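Local coordinates for protein phosphoserine phosphatase RsbX (Bacillus subtilis, PDB 3W45) that dephosphorylates RsbS as a PPM-type serine phosphatase and negatively regulates the general stress factor sigma-B, at residues C25-F30 with K188-Y193; N109-L114 with I152-G157. All blocks are in the same frame, centred on the assembly; numbering follows the deposited sequence.

Interaction 1: residues C25-F30 with K188-Y193; sequences CGDSFF and KDDLTY. With CO (cobalt (II) ion), chain C.
At the metal centre of this PPM-type phosphatase the start of strand 27-33 in one sheet faces the start of strand 191-198 in the other, and Asp-27 and Asp-190 tie the two together. The strand axes run nearly parallel, 16° apart, but at 7.6 Å they are too distant to pair within a sheet, and the links run through side chains and one backbone N-H. Asp-27 OD2 takes a hydrogen bond from Thr-192 OG1 at 2.7 Å through its anti lone pair. In the reverse direction, the backbone N of Gly-26 donates to Asp-190 OD2 at 2.8 Å, from above the carboxylate plane. Asp-190 CG lies beside its own backbone N (chi1 -58°), which brings the carboxylate to the loop ahead of strand 27-33, where Cys-25 SG packs on Asp-190 CG at 3.8 Å. The Asp-27 and Asp-190 carboxylates stand 79° apart, and a salt bridge from Lys-22 to Asp-190 OD2 probably eases their like charges. Asp-27 OD1 accepts from water 1 at 2.8 Å, a cobalt ligand that also donates to Asp-190 O. Asp-189 OD2 binds the ion at 2.2 Å. Asp-27 is thus a second-shell residue orienting a metal-bound water, whose donation the cobalt would be expected to strengthen.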
# COMPACT_ATOMS: atom_id res chain seq x y z
N CYS A 25 5.11 -10.31 12.36
CA CYS A 25 4.50 -9.97 11.08
C CYS A 25 5.57 -9.78 10.01
O CYS A 25 6.56 -9.11 10.25
CB CYS A 25 3.68 -8.71 11.23
SG CYS A 25 2.58 -8.38 9.84
N GLY A 26 5.35 -10.38 8.82
CA GLY A 26 6.20 -10.14 7.70
C GLY A 26 5.84 -8.94 6.83
O GLY A 26 6.60 -8.62 5.91
N ASP A 27 4.68 -8.31 7.07
CA ASP A 27 4.22 -7.15 6.27
C ASP A 27 4.67 -5.88 7.00
O ASP A 27 4.73 -5.87 8.24
CB ASP A 27 2.68 -7.09 6.25
CG ASP A 27 2.02 -8.10 5.34
OD1 ASP A 27 2.69 -8.94 4.67
OD2 ASP A 27 0.76 -8.04 5.31
N SER A 28 4.90 -4.79 6.28
CA SER A 28 5.07 -3.50 6.92
C SER A 28 4.33 -2.44 6.16
O SER A 28 3.95 -2.63 5.00
CB SER A 28 6.56 -3.10 6.93
OG SER A 28 6.86 -2.73 5.58
N PHE A 29 4.10 -1.31 6.79
CA PHE A 29 3.56 -0.17 6.07
C PHE A 29 4.20 1.11 6.61
O PHE A 29 4.76 1.15 7.73
CB PHE A 29 2.05 -0.12 6.24
CG PHE A 29 1.64 0.16 7.66
CD1 PHE A 29 1.49 -0.91 8.56
CD2 PHE A 29 1.46 1.49 8.10
CE1 PHE A 29 1.13 -0.65 9.92
CE2 PHE A 29 1.12 1.75 9.42
CZ PHE A 29 0.96 0.68 10.33
N PHE A 30 4.10 2.16 5.80
CA PHE A 30 4.34 3.49 6.29
C PHE A 30 3.32 4.44 5.69
O PHE A 30 3.03 4.34 4.51
CB PHE A 30 5.74 3.96 5.92
CG PHE A 30 6.02 5.33 6.41
CD1 PHE A 30 6.31 5.53 7.77
CD2 PHE A 30 5.88 6.41 5.57
CE1 PHE A 30 6.52 6.81 8.26
CE2 PHE A 30 6.09 7.71 6.04
CZ PHE A 30 6.43 7.90 7.40
N LYS A 188 -5.07 -16.72 7.10
CA LYS A 188 -4.14 -17.66 6.44
C LYS A 188 -2.75 -17.05 6.19
O LYS A 188 -1.76 -17.76 6.04
CB LYS A 188 -4.68 -18.09 5.08
CG LYS A 188 -4.34 -19.52 4.69
CD LYS A 188 -5.17 -20.54 5.52
CE LYS A 188 -6.69 -20.34 5.32
NZ LYS A 188 -7.50 -20.80 6.50
N ASP A 189 -2.70 -15.72 6.07
CA ASP A 189 -1.43 -15.02 5.89
C ASP A 189 -1.52 -13.72 6.66
O ASP A 189 -2.61 -13.32 7.08
CB ASP A 189 -1.23 -14.72 4.38
CG ASP A 189 0.15 -14.14 4.06
OD1 ASP A 189 1.08 -14.19 4.92
OD2 ASP A 189 0.32 -13.63 2.93
N ASP A 190 -0.38 -13.06 6.88
CA ASP A 190 -0.43 -11.64 7.32
C ASP A 190 -1.28 -10.84 6.34
O ASP A 190 -1.24 -11.10 5.14
CB ASP A 190 0.97 -11.02 7.37
CG ASP A 190 1.91 -11.78 8.30
OD1 ASP A 190 1.43 -12.29 9.34
OD2 ASP A 190 3.11 -11.91 7.98
N LEU A 191 -2.07 -9.90 6.88
CA LEU A 191 -3.03 -9.13 6.08
C LEU A 191 -2.83 -7.66 6.46
O LEU A 191 -2.96 -7.28 7.63
CB LEU A 191 -4.48 -9.56 6.39
CG LEU A 191 -5.57 -9.17 5.38
CD1 LEU A 191 -6.78 -10.10 5.50
CD2 LEU A 191 -6.00 -7.75 5.55
N THR A 192 -2.45 -6.86 5.47
CA THR A 192 -2.29 -5.42 5.67
C THR A 192 -3.03 -4.67 4.55
O THR A 192 -2.92 -5.04 3.37
CB THR A 192 -0.81 -5.01 5.55
OG1 THR A 192 -0.03 -5.76 6.51
CG2 THR A 192 -0.65 -3.50 5.79
N TYR A 193 -3.77 -3.64 4.91
CA TYR A 193 -4.31 -2.73 3.89
C TYR A 193 -4.37 -1.28 4.36
O TYR A 193 -4.54 -1.02 5.56
CB TYR A 193 -5.67 -3.22 3.37
CG TYR A 193 -6.80 -3.33 4.37
CD1 TYR A 193 -7.52 -2.20 4.77
CD2 TYR A 193 -7.21 -4.57 4.84
CE1 TYR A 193 -8.60 -2.31 5.64
CE2 TYR A 193 -8.29 -4.70 5.69
CZ TYR A 193 -8.98 -3.57 6.09
OH TYR A 193 -10.04 -3.72 6.94
CO CO C . 1.73 -12.16 2.17
O HOH W 1 0.97 -10.75 3.41
O HOH W 2 4.03 -11.10 5.53
O HOH W 3 3.12 -12.88 3.71
O HOH W 4 2.67 -13.73 1.01

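Interaction 2: residues N109-L114 with I152-G157; sequences NVRFIL and IIHTDG. With CO (cobalt (II) ion), chain C.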
# COMPACT_ATOMS: atom_id res chain seq x y z
N ASN A 109 3.35 -8.35 -5.71
CA ASN A 109 1.92 -8.67 -5.59
C ASN A 109 1.18 -7.84 -4.52
O ASN A 109 0.08 -8.23 -4.06
CB ASN A 109 1.75 -10.19 -5.32
CG ASN A 109 2.28 -10.62 -3.93
OD1 ASN A 109 2.98 -9.87 -3.23
ND2 ASN A 109 1.92 -11.83 -3.54
N VAL A 110 1.75 -6.71 -4.11
CA VAL A 110 1.02 -5.78 -3.28
C VAL A 110 0.17 -4.96 -4.24
O VAL A 110 0.70 -4.29 -5.12
CB VAL A 110 1.97 -4.89 -2.49
CG1 VAL A 110 1.20 -3.87 -1.66
CG2 VAL A 110 2.79 -5.77 -1.59
N ARG A 111 -1.14 -5.00 -4.07
CA ARG A 111 -2.05 -4.41 -5.07
C ARG A 111 -2.53 -3.00 -4.69
O ARG A 111 -2.68 -2.69 -3.51
CB ARG A 111 -3.30 -5.31 -5.27
CG ARG A 111 -2.98 -6.80 -5.68
CD ARG A 111 -2.14 -6.88 -6.95
NE ARG A 111 -2.86 -6.36 -8.13
CZ ARG A 111 -3.68 -7.09 -8.89
NH1 ARG A 111 -3.88 -8.38 -8.63
NH2 ARG A 111 -4.31 -6.53 -9.91
N PHE A 112 -2.87 -2.21 -5.71
CA PHE A 112 -3.41 -0.86 -5.52
C PHE A 112 -4.62 -0.73 -6.44
O PHE A 112 -4.51 -1.08 -7.60
CB PHE A 112 -2.34 0.13 -5.97
CG PHE A 112 -2.76 1.58 -6.00
CD1 PHE A 112 -3.47 2.16 -4.95
CD2 PHE A 112 -2.41 2.39 -7.09
CE1 PHE A 112 -3.82 3.53 -5.01
CE2 PHE A 112 -2.75 3.75 -7.13
CZ PHE A 112 -3.45 4.31 -6.10
N ILE A 113 -5.73 -0.23 -5.93
CA ILE A 113 -6.93 0.01 -6.73
C ILE A 113 -7.41 1.39 -6.33
O ILE A 113 -7.53 1.66 -5.12
CB ILE A 113 -8.07 -1.01 -6.42
CG1 ILE A 113 -7.61 -2.47 -6.65
CG2 ILE A 113 -9.28 -0.73 -7.35
CD1 ILE A 113 -6.91 -3.16 -5.47
N LEU A 114 -7.64 2.26 -7.31
CA LEU A 114 -8.20 3.60 -7.03
C LEU A 114 -9.51 3.72 -7.82
O LEU A 114 -9.52 3.50 -9.03
CB LEU A 114 -7.20 4.72 -7.36
CG LEU A 114 -7.68 6.14 -6.99
CD1 LEU A 114 -6.56 7.04 -6.57
CD2 LEU A 114 -8.50 6.77 -8.14
N ILE A 152 -7.42 1.57 -2.19
CA ILE A 152 -6.86 0.63 -1.21
C ILE A 152 -5.50 0.19 -1.74
O ILE A 152 -5.32 0.00 -2.94
CB ILE A 152 -7.78 -0.61 -1.02
CG1 ILE A 152 -7.18 -1.56 0.04
CG2 ILE A 152 -8.03 -1.38 -2.37
CD1 ILE A 152 -8.21 -2.61 0.56
N ILE A 153 -4.55 -0.00 -0.82
CA ILE A 153 -3.34 -0.72 -1.09
C ILE A 153 -3.33 -1.91 -0.17
O ILE A 153 -3.49 -1.74 1.01
CB ILE A 153 -2.07 0.11 -0.84
CG1 ILE A 153 -2.14 1.36 -1.70
CG2 ILE A 153 -0.82 -0.75 -1.11
CD1 ILE A 153 -0.98 2.31 -1.45
N HIS A 154 -3.16 -3.11 -0.71
CA HIS A 154 -3.18 -4.30 0.14
C HIS A 154 -2.18 -5.41 -0.18
O HIS A 154 -1.82 -5.65 -1.35
CB HIS A 154 -4.61 -4.86 0.19
CG HIS A 154 -5.05 -5.56 -1.05
ND1 HIS A 154 -4.68 -6.86 -1.33
CD2 HIS A 154 -5.86 -5.17 -2.06
CE1 HIS A 154 -5.22 -7.23 -2.48
NE2 HIS A 154 -5.95 -6.22 -2.94
N THR A 155 -1.75 -6.11 0.86
CA THR A 155 -0.91 -7.31 0.64
C THR A 155 -1.74 -8.53 0.22
O THR A 155 -2.97 -8.52 0.28
CB THR A 155 -0.08 -7.68 1.85
OG1 THR A 155 -0.94 -7.90 3.00
CG2 THR A 155 0.93 -6.57 2.18
N ASP A 156 -1.05 -9.58 -0.20
CA ASP A 156 -1.73 -10.79 -0.70
C ASP A 156 -2.51 -11.55 0.37
O ASP A 156 -3.28 -12.44 0.03
CB ASP A 156 -0.75 -11.72 -1.44
CG ASP A 156 0.36 -12.26 -0.52
OD1 ASP A 156 0.40 -11.88 0.68
OD2 ASP A 156 1.23 -12.99 -1.02
N GLY A 157 -2.35 -11.20 1.65
CA GLY A 157 -3.17 -11.81 2.69
C GLY A 157 -4.64 -11.42 2.59
O GLY A 157 -5.51 -12.10 3.17
CO CO C . 1.73 -12.16 2.17
O HOH W 5 1.68 -9.30 -0.66
O HOH W 4 2.67 -13.73 1.01
O HOH W 3 3.12 -12.88 3.71
O HOH W 1 0.97 -10.75 3.41
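Backbone hydrogen bonds set the register of Arg-111 to Ile-113 against Ile-152 to His-154, neighbouring antiparallel strands of the six-stranded sheet. Arg-111 with His-154 and Ile-113 with Ile-152 are hydrogen-bonded pairs, each joined by two N-H to O bonds; between them Phe-112 and Ile-153 form a non-hydrogen-bonded pair. Here Phe-112 CA comes to 3.3 Å from Ile-152 O in a CA-H...O contact.

Apolar packing follows on both faces. On the face that looks to the other sheet, Phe-112 CD1 meets Ile-153 CG1 at 3.6 Å, and Val-110 CG1 lies against Ile-153 CG2; Val-42 and Leu-93 line this interior. On the other face, beneath helix 163-169, Ile-113 and Ile-152 run side by side, with CD1 of the former on CG2 of the latter.

On this same face Arg-111 CB sits over the His-154 imidazole, 4.0 Å from its centroid, in a CH-pi interaction. His-154 CG stands between its backbone N and carbonyl carbon (chi1 74°), which sets the ring beside Arg-111, and ND1 fixes it by donating to Thr-155 O at 2.9 Å in an almost straight bond (179°).

Polar contacts gather beyond the strand ends. Asn-109 ND2 donates to Asp-156 OD2 at 2.9 Å in a bent bond (134°) from above the carboxylate plane, and water 5 bridges Asn-109 OD1 and Asp-156 N. Asp-156 OD1 binds cobalt at 2.0 Å, while OD2 accepts from metal-bound water 4 at 2.6 Å. With one oxygen on the metal and the other held by an amide and a water, the carboxylate is kept in a defined rotation, and Asn-109 acts as a second-shell support for a metal ligand.

Overall arrangement
Asp-156 of interaction 2 and Asp-189 of interaction 1 meet at the same cobalt, with OD1 of the first 2.8 Å from OD2 of the second; Asp-44 is a further ligand. The bound ion probably offsets this closeness of like charges. Strands 150-154 and 191-198 are neighbours, so the turns beside them bring both ligands together. Interaction 1 spans the two sheets, whereas interaction 2, nested along the chain inside the loop that interaction 1 closes, lies within one; their centres are about 11 Å apart. A probable hydrogen bond between Thr-155 OG1 and Asp-27 OD2, 2.9 Å, joins 152-157 to 25-30, and waters 1, 3 and 4 are common to both contacts. Together they illustrate a metal site assembled from the ends of several strands.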